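PDB 6AEM: PKD domain from Vibrio anguillarum, which forms part of the protease Epp, binds calcium specifically, and has no firmly assigned function of its own. Local coordinates for residues 55-59 with 82-86. Coordinates in Å, arbitrary orientation, origin at the centre of the assembly. Residue numbers count along the deposited sequence, not the author numbering.
With ZN (zinc ion), chain F.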
# COMPACT_ATOMS: atom_id res chain seq x y z
N SER A 55 -7.98 -9.22 -4.41
CA SER A 55 -8.73 -10.18 -3.63
C SER A 55 -7.80 -11.28 -3.16
O SER A 55 -6.94 -11.73 -3.92
CB SER A 55 -9.84 -10.82 -4.46
OG SER A 55 -9.27 -11.65 -5.45
N TYR A 56 -7.99 -11.71 -1.92
CA TYR A 56 -7.32 -12.88 -1.39
C TYR A 56 -8.13 -14.11 -1.79
O TYR A 56 -9.35 -14.05 -1.96
CB TYR A 56 -7.20 -12.80 0.14
CG TYR A 56 -6.28 -11.68 0.59
CD1 TYR A 56 -4.90 -11.81 0.48
CD2 TYR A 56 -6.79 -10.46 1.05
CE1 TYR A 56 -4.06 -10.76 0.86
CE2 TYR A 56 -5.95 -9.41 1.43
CZ TYR A 56 -4.58 -9.57 1.35
OH TYR A 56 -3.79 -8.50 1.71
N THR A 57 -7.43 -15.23 -1.99
CA THR A 57 -8.09 -16.49 -2.31
C THR A 57 -8.49 -17.29 -1.07
O THR A 57 -9.23 -18.27 -1.19
CB THR A 57 -7.21 -17.37 -3.21
OG1 THR A 57 -6.05 -17.79 -2.48
CG2 THR A 57 -6.80 -16.62 -4.46
N ARG A 58 -7.99 -16.91 0.10
CA ARG A 58 -8.37 -17.55 1.35
C ARG A 58 -8.37 -16.54 2.49
O ARG A 58 -7.66 -15.52 2.46
CB ARG A 58 -7.47 -18.73 1.66
CG ARG A 58 -6.00 -18.36 1.74
CD ARG A 58 -5.23 -19.22 0.75
NE ARG A 58 -4.60 -20.34 1.44
CZ ARG A 58 -4.06 -21.39 0.85
NH1 ARG A 58 -3.52 -22.34 1.59
NH2 ARG A 58 -4.15 -21.55 -0.47
N ALA A 59 -9.19 -16.82 3.50
CA ALA A 59 -9.26 -15.99 4.68
C ALA A 59 -7.92 -15.97 5.40
O ALA A 59 -7.11 -16.89 5.26
CB ALA A 59 -10.36 -16.50 5.63
N THR A 82 -4.04 -6.68 8.18
CA THR A 82 -5.46 -6.70 7.89
C THR A 82 -5.95 -8.13 8.08
O THR A 82 -5.19 -9.09 8.01
CB THR A 82 -5.74 -6.18 6.47
OG1 THR A 82 -7.14 -5.95 6.30
CG2 THR A 82 -5.23 -7.13 5.40
N GLN A 83 -7.23 -8.25 8.32
CA GLN A 83 -7.88 -9.54 8.46
C GLN A 83 -9.02 -9.61 7.46
O GLN A 83 -9.82 -8.68 7.37
CB GLN A 83 -8.41 -9.76 9.88
CG GLN A 83 -7.32 -9.83 10.96
CD GLN A 83 -6.76 -8.49 11.37
OE1 GLN A 83 -7.49 -7.49 11.47
NE2 GLN A 83 -5.44 -8.44 11.60
N VAL A 84 -9.09 -10.71 6.72
CA VAL A 84 -10.19 -10.94 5.81
C VAL A 84 -10.83 -12.27 6.14
O VAL A 84 -10.14 -13.22 6.55
CB VAL A 84 -9.80 -10.86 4.31
CG1 VAL A 84 -9.36 -9.45 3.97
CG2 VAL A 84 -8.73 -11.86 3.96
N GLU A 85 -12.14 -12.33 6.00
CA GLU A 85 -12.91 -13.51 6.31
C GLU A 85 -13.78 -13.83 5.11
O GLU A 85 -14.21 -12.93 4.38
CB GLU A 85 -13.85 -13.25 7.50
CG GLU A 85 -13.17 -12.77 8.76
CD GLU A 85 -14.13 -12.05 9.68
OE1 GLU A 85 -15.32 -12.40 9.72
OE2 GLU A 85 -13.69 -11.09 10.34
N VAL A 86 -14.03 -15.12 4.90
CA VAL A 86 -15.01 -15.49 3.88
C VAL A 86 -16.38 -14.95 4.29
O VAL A 86 -16.73 -15.01 5.49
CB VAL A 86 -15.06 -17.01 3.68
CG1 VAL A 86 -13.67 -17.56 3.37
CG2 VAL A 86 -15.65 -17.70 4.90
ZN ZN F . -15.70 -10.98 11.41
O HOH W 1 -17.26 -12.32 10.58
O HOH W 2 -17.55 -10.28 9.74
O HOH W 3 -13.99 -9.99 12.82
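Val-84, Ala-59 and Tyr-56 account for most of the 248 Å² buried between residues 55-59 and 82-86, and no hydrogen bond joins the two segments. Val-84 directs its CA-to-CB bond toward 55-59, and its CG2 lies 3.8 Å from Tyr-56 CD2, an apolar contact oblique to the ring, and 4.1 Å from Arg-58 O. Farther along the same ring, Tyr-56 OH comes within 4.2 Å of Thr-82 CG2, a van der Waals contact with a methyl group; the hydroxyl hydrogen-bonds to Phe-41 O. The geometry is that of the PKD beta-sandwich: 55-59 leaves strand 53-55 of one sheet and crosses to strand 60-70 of the other, where strand 75-84 is an outermost strand. Tyr-56 stacks on Tyr-62 between these layers. At the more exposed end, Ala-59 CB sits 3.4 Å from Val-84 O and 4.1 Å from Val-86 CG1. Glu-85 turns its CA-to-CB bond away, and its carboxylate chelates zinc through OE1 at 2.2 Å and OE2 at 2.3 Å; three waters also bind the ion.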